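Local structure of methanogen homoaconitase large subunit (Methanocaldococcus jannaschii, 4KP2) at residues Asp69-Pro74 with Lys104-Lys109; Val297-Asp302 with Asn407-Met412. The protein forms the large subunit of a [4Fe-4S] hydro-lyase that interconverts (R)-homocitrate, cis-homoaconitate and homoisocitrate in 2-oxosuberate biosynthesis. All coordinates share one frame; numbering follows the deposited sequence.

Interaction 1 (Asp69-Pro74 with Lys104-Lys109); sequences DSVWNP and KRFGIK
V71 and F106 meet through first torsions of the same kind: V71 CG1 (chi1 -65°) and F106 CG (chi1 -59°) each stand beside their own backbone N, anti to the carbonyl carbon. V71 thereby lays one methyl over a face of the phenyl ring, with CG1 3.8 Å from the F106 ring centroid and 20° off the ring normal, a CH-pi contact. Its height above the ring plane, 3.5 Å, and its shift toward the rim at CG and CD1 show a methyl set off-centre. The other branch reaches further back along the side chain, V71 CG2 lying 3.6 Å from F106 CB. No hydrogen bond crosses between the segments. The opposite face of the ring is covered from within its own segment by the aliphatic part of R105, whose CG sits over the ring centre. The rim is met by backbone: S70 CA comes within 3.6 Å of F106 CE1, near the ring plane.

The two segments belong to successive beta-alpha-beta crossovers of a parallel sheet: 69-74 leads from helix 57-67 into strand 77-80, while the chain at 104-109 runs from the last part of helix 90-106 toward strand 111-112. L64 of the first helix and F102 of the second also pack around this aromatic patch, touching both V71 and F106.

At the other end of the contact, P74 faces the turning chain, its CG 3.5 Å from F106 O and its CB 3.9 Å from G107 O. G107, with positive phi, departs from helical geometry here. Beyond it I108 sends CD1 to within 4.0 Å of P74 CA, while its side chain also packs on I77 and V79 of strand 77-80.

Interaction 2 (Val297-Asp302 with Asn407-Met412); sequences VPHHPD and NFKGRM
N407 points its side-chain amide into the curve of 297-302, where ND2 serves two backbone carbonyls. With CG anti to the backbone N (chi1 -166°), the amide nitrogen of N407 reaches H300 O at 2.8 Å, the N-H...O angle being 151°. H300 O lies close to the amide plane, yet the donor stands 78° out of the carbonyl plane and so is not on a lone pair. A second, weak bond runs from N407 ND2 to V297 O at 2.7 Å. Two bonds to carbonyls three residues apart fix the rotation of the buried amide.

H299 O is served differently: F408 CA makes a CA-H...O contact with it at 3.2 Å, while N407 O, also an acceptor, lies 3.1 Å from H299 O without bonding. P301 O accepts a hydrogen bond from K198 NZ, and D302 forms a salt bridge with R202.

The H299 ring lies between P298 CB over one face and K409 on the other, K409 CE being 3.8 Å from the H299 ring centroid. P301 CD touches F408 CE1 at 3.5 Å, the two side chains crossing at about a right angle.

F408 to R411 form a type II beta turn, R411 N making a weak hydrogen bond back to F408 O and G410 supplying the positive phi, in the aconitase-fold loop between parallel strands 399-402 and 418-421.

Overall arrangement
Interactions 1 and 2 are separate along the chain and in space: their centres are 38 Å apart and their nearest atoms about 27 Å. Each borders a different five-stranded parallel sheet, and both sheets have strand order 3-2-1-4-5. Segments 69-74 and 104-109 lead into strands 77-80 and 111-112 at one side of the first sheet, whereas 407-412 joins the last two strands of the second. Interaction 1 lies away from the annotated sites, its centre 26 Å from that of the chain. Interaction 2 is more central, at 17 Å, and places the F408 side chain about 10 Å from that of C386, a predicted [4Fe-4S] ligand.

Interaction 1 (Asp69-Pro74 with Lys104-Lys109)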
loop_
_atom_site.group_PDB
_atom_site.type_symbol
_atom_site.label_atom_id
_atom_site.label_comp_id
_atom_site.label_asym_id
_atom_site.label_seq_id
_atom_site.Cartn_x
_atom_site.Cartn_y
_atom_site.Cartn_z
ATOM N N ASP A 69 7.446 36.299 1.459
ATOM C CA ASP A 69 5.993 36.299 1.526
ATOM C C ASP A 69 5.395 35.946 0.171
ATOM O O ASP A 69 4.193 36.098 -0.049
ATOM C CB ASP A 69 5.488 37.663 1.997
ATOM C CG ASP A 69 6.106 38.814 1.223
ATOM O OD1 ASP A 69 7.256 38.669 0.758
ATOM O OD2 ASP A 69 5.442 39.863 1.087
ATOM N N SER A 70 6.245 35.473 -0.734
ATOM C CA SER A 70 5.814 35.120 -2.079
ATOM C C SER A 70 6.823 34.207 -2.760
ATOM O O SER A 70 8.019 34.261 -2.470
ATOM C CB SER A 70 5.618 36.382 -2.920
ATOM O OG SER A 70 6.840 37.088 -3.062
ATOM N N VAL A 71 6.334 33.365 -3.663
ATOM C CA VAL A 71 7.208 32.544 -4.488
ATOM C C VAL A 71 7.516 33.295 -5.776
ATOM O O VAL A 71 6.727 34.131 -6.218
ATOM C CB VAL A 71 6.578 31.177 -4.814
ATOM C CG1 VAL A 71 6.409 30.356 -3.544
ATOM C CG2 VAL A 71 5.246 31.357 -5.525
ATOM N N TRP A 72 8.665 33.003 -6.374
ATOM C CA TRP A 72 9.101 33.738 -7.554
ATOM C C TRP A 72 8.350 33.307 -8.812
ATOM O O TRP A 72 7.965 34.143 -9.623
ATOM C CB TRP A 72 10.619 33.626 -7.742
ATOM C CG TRP A 72 11.050 32.633 -8.778
ATOM C CD1 TRP A 72 11.408 32.898 -10.066
ATOM C CD2 TRP A 72 11.165 31.214 -8.614
ATOM N NE1 TRP A 72 11.744 31.735 -10.715
ATOM C CE2 TRP A 72 11.603 30.686 -9.844
ATOM C CE3 TRP A 72 10.946 30.341 -7.543
ATOM C CZ2 TRP A 72 11.823 29.325 -10.036
ATOM C CZ3 TRP A 72 11.165 28.988 -7.736
ATOM C CH2 TRP A 72 11.599 28.494 -8.972
ATOM N N ASN A 73 8.124 32.005 -8.962
ATOM C CA ASN A 73 7.452 31.485 -10.148
ATOM C C ASN A 73 6.800 30.134 -9.877
ATOM O O ASN A 73 7.479 29.109 -9.865
ATOM C CB ASN A 73 8.441 31.370 -11.311
ATOM C CG ASN A 73 7.752 31.212 -12.657
ATOM O OD1 ASN A 73 6.695 30.588 -12.763
ATOM N ND2 ASN A 73 8.353 31.781 -13.695
ATOM N N PRO A 74 5.475 30.133 -9.665
ATOM C CA PRO A 74 4.695 28.921 -9.389
ATOM C C PRO A 74 4.798 27.891 -10.509
ATOM O O PRO A 74 4.787 26.690 -10.237
ATOM C CB PRO A 74 3.259 29.445 -9.299
ATOM C CG PRO A 74 3.399 30.875 -8.927
ATOM C CD PRO A 74 4.637 31.345 -9.629
ATOM N N LYS A 104 -2.002 25.622 -2.230
ATOM C CA LYS A 104 -3.228 26.405 -2.321
ATOM C C LYS A 104 -2.927 27.900 -2.302
ATOM O O LYS A 104 -3.520 28.673 -3.055
ATOM C CB LYS A 104 -4.167 26.053 -1.167
ATOM C CG LYS A 104 -5.627 26.360 -1.442
ATOM C CD LYS A 104 -6.215 25.413 -2.482
ATOM C CE LYS A 104 -6.567 24.052 -1.886
ATOM N NZ LYS A 104 -5.387 23.169 -1.661
ATOM N N ARG A 105 -2.000 28.297 -1.437
ATOM C CA ARG A 105 -1.643 29.704 -1.279
ATOM C C ARG A 105 -0.970 30.283 -2.519
ATOM O O ARG A 105 -1.417 31.292 -3.063
ATOM C CB ARG A 105 -0.733 29.891 -0.062
ATOM C CG ARG A 105 -0.068 31.255 0.019
ATOM C CD ARG A 105 -1.093 32.363 0.193
ATOM N NE ARG A 105 -0.503 33.685 0.010
ATOM C CZ ARG A 105 -0.390 34.294 -1.166
ATOM N NH1 ARG A 105 -0.826 33.699 -2.268
ATOM N NH2 ARG A 105 0.161 35.498 -1.243
ATOM N N PHE A 106 0.104 29.639 -2.962
ATOM C CA PHE A 106 0.914 30.175 -4.050
ATOM C C PHE A 106 0.476 29.676 -5.425
ATOM O O PHE A 106 1.115 29.979 -6.433
ATOM C CB PHE A 106 2.392 29.867 -3.812
ATOM C CG PHE A 106 2.924 30.427 -2.523
ATOM C CD1 PHE A 106 3.304 31.755 -2.436
ATOM C CD2 PHE A 106 3.042 29.626 -1.400
ATOM C CE1 PHE A 106 3.794 32.273 -1.251
ATOM C CE2 PHE A 106 3.531 30.138 -0.214
ATOM C CZ PHE A 106 3.907 31.465 -0.139
ATOM N N GLY A 107 -0.612 28.913 -5.458
ATOM C CA GLY A 107 -1.188 28.449 -6.708
ATOM C C GLY A 107 -0.278 27.545 -7.517
ATOM O O GLY A 107 -0.135 27.715 -8.728
ATOM N N ILE A 108 0.341 26.580 -6.847
ATOM C CA ILE A 108 1.218 25.632 -7.519
ATOM C C ILE A 108 0.401 24.676 -8.379
ATOM O O ILE A 108 -0.117 23.672 -7.888
ATOM C CB ILE A 108 2.051 24.821 -6.512
ATOM C CG1 ILE A 108 2.759 25.758 -5.534
ATOM C CG2 ILE A 108 3.059 23.943 -7.236
ATOM C CD1 ILE A 108 3.725 26.714 -6.196
ATOM N N LYS A 109 0.282 24.998 -9.662
ATOM C CA LYS A 109 -0.487 24.175 -10.589
ATOM C C LYS A 109 0.188 22.830 -10.827
ATOM O O LYS A 109 -0.480 21.819 -11.042
ATOM C CB LYS A 109 -0.696 24.905 -11.914
ATOM C CG LYS A 109 -1.538 26.162 -11.796
ATOM C CD LYS A 109 -1.779 26.795 -13.154
ATOM C CE LYS A 109 -2.637 28.041 -13.035
ATOM N NZ LYS A 109 -2.890 28.654 -14.365
#

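Interaction 2 (Val297-Asp302 with Asn407-Met412)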
loop_
_atom_site.group_PDB
_atom_site.type_symbol
_atom_site.label_atom_id
_atom_site.label_comp_id
_atom_site.label_asym_id
_atom_site.label_seq_id
_atom_site.Cartn_x
_atom_site.Cartn_y
_atom_site.Cartn_z
ATOM N N VAL A 297 26.497 -5.386 -0.373
ATOM C CA VAL A 297 26.323 -5.936 0.967
ATOM C C VAL A 297 26.332 -4.831 2.028
ATOM O O VAL A 297 26.871 -3.748 1.791
ATOM C CB VAL A 297 27.416 -6.985 1.282
ATOM C CG1 VAL A 297 27.467 -8.038 0.186
ATOM C CG2 VAL A 297 28.772 -6.318 1.453
ATOM N N PRO A 298 25.718 -5.098 3.197
ATOM C CA PRO A 298 25.697 -4.148 4.317
ATOM C C PRO A 298 27.095 -3.684 4.721
ATOM O O PRO A 298 28.046 -4.457 4.603
ATOM C CB PRO A 298 25.080 -4.972 5.449
ATOM C CG PRO A 298 24.196 -5.931 4.762
ATOM C CD PRO A 298 24.882 -6.281 3.473
ATOM N N HIS A 299 27.219 -2.445 5.193
ATOM C CA HIS A 299 26.082 -1.538 5.334
ATOM C C HIS A 299 26.276 -0.268 4.515
ATOM O O HIS A 299 25.869 0.815 4.933
ATOM C CB HIS A 299 25.872 -1.166 6.803
ATOM C CG HIS A 299 25.552 -2.331 7.686
ATOM N ND1 HIS A 299 24.261 -2.737 7.945
ATOM C CD2 HIS A 299 26.357 -3.176 8.373
ATOM C CE1 HIS A 299 24.283 -3.783 8.752
ATOM N NE2 HIS A 299 25.543 -4.069 9.027
ATOM N N HIS A 300 26.906 -0.402 3.353
ATOM C CA HIS A 300 27.180 0.752 2.506
ATOM C C HIS A 300 27.054 0.398 1.027
ATOM O O HIS A 300 27.334 -0.733 0.630
ATOM C CB HIS A 300 28.574 1.309 2.796
ATOM C CG HIS A 300 28.759 1.779 4.207
ATOM N ND1 HIS A 300 29.164 0.941 5.222
ATOM C CD2 HIS A 300 28.589 2.999 4.768
ATOM C CE1 HIS A 300 29.239 1.625 6.351
ATOM N NE2 HIS A 300 28.895 2.876 6.102
ATOM N N PRO A 301 26.629 1.373 0.206
ATOM C CA PRO A 301 26.474 1.171 -1.238
ATOM C C PRO A 301 27.797 0.881 -1.942
ATOM O O PRO A 301 27.782 0.416 -3.081
ATOM C CB PRO A 301 25.914 2.514 -1.722
ATOM C CG PRO A 301 25.286 3.123 -0.520
ATOM C CD PRO A 301 26.147 2.699 0.629
ATOM N N ASP A 302 28.920 1.154 -1.284
ATOM C CA ASP A 302 30.223 0.904 -1.895
ATOM C C ASP A 302 30.795 -0.471 -1.535
ATOM O O ASP A 302 32.011 -0.646 -1.445
ATOM C CB ASP A 302 31.221 2.024 -1.574
ATOM C CG ASP A 302 31.717 1.979 -0.145
ATOM O OD1 ASP A 302 30.942 1.569 0.745
ATOM O OD2 ASP A 302 32.888 2.352 0.089
ATOM N N ASN A 407 21.817 1.704 1.766
ATOM C CA ASN A 407 22.252 0.423 2.303
ATOM C C ASN A 407 22.672 0.542 3.765
ATOM O O ASN A 407 23.131 -0.423 4.377
ATOM C CB ASN A 407 23.412 -0.112 1.461
ATOM C CG ASN A 407 23.710 -1.569 1.734
ATOM O OD1 ASN A 407 22.876 -2.290 2.278
ATOM N ND2 ASN A 407 24.904 -2.010 1.358
ATOM N N PHE A 408 22.494 1.733 4.322
ATOM C CA PHE A 408 23.007 2.061 5.649
ATOM C C PHE A 408 22.375 1.253 6.783
ATOM O O PHE A 408 21.257 0.749 6.661
ATOM C CB PHE A 408 22.863 3.560 5.903
ATOM C CG PHE A 408 23.492 4.410 4.837
ATOM C CD1 PHE A 408 24.713 4.058 4.286
ATOM C CD2 PHE A 408 22.856 5.547 4.372
ATOM C CE1 PHE A 408 25.293 4.834 3.301
ATOM C CE2 PHE A 408 23.428 6.325 3.387
ATOM C CZ PHE A 408 24.649 5.969 2.849
ATOM N N LYS A 409 23.109 1.140 7.885
ATOM C CA LYS A 409 22.696 0.328 9.023
ATOM C C LYS A 409 21.448 0.876 9.708
ATOM O O LYS A 409 21.439 2.008 10.191
ATOM C CB LYS A 409 23.842 0.221 10.032
ATOM C CG LYS A 409 23.569 -0.721 11.192
ATOM C CD LYS A 409 24.754 -0.777 12.144
ATOM C CE LYS A 409 26.022 -1.219 11.425
ATOM N NZ LYS A 409 27.203 -1.240 12.333
ATOM N N GLY A 410 20.399 0.061 9.751
ATOM C CA GLY A 410 19.155 0.446 10.391
ATOM C C GLY A 410 18.345 1.415 9.555
ATOM O O GLY A 410 17.637 2.269 10.090
ATOM N N ARG A 411 18.445 1.280 8.238
ATOM C CA ARG A 411 17.751 2.179 7.323
ATOM C C ARG A 411 16.273 1.821 7.187
ATOM O O ARG A 411 15.412 2.702 7.175
ATOM C CB ARG A 411 18.420 2.161 5.948
ATOM C CG ARG A 411 17.787 3.108 4.944
ATOM C CD ARG A 411 18.675 4.310 4.668
ATOM N NE ARG A 411 19.094 4.991 5.890
ATOM C CZ ARG A 411 19.732 6.156 5.910
ATOM N NH1 ARG A 411 20.016 6.776 4.773
ATOM N NH2 ARG A 411 20.080 6.706 7.064
ATOM N N MET A 412 15.984 0.527 7.089
ATOM C CA MET A 412 14.611 0.067 6.909
ATOM C C MET A 412 13.962 -0.396 8.210
ATOM O O MET A 412 12.978 -1.135 8.186
ATOM C CB MET A 412 14.546 -1.055 5.870
ATOM C CG MET A 412 14.726 -0.589 4.441
ATOM S SD MET A 412 14.436 -1.912 3.252
ATOM C CE MET A 412 14.672 -1.034 1.711
#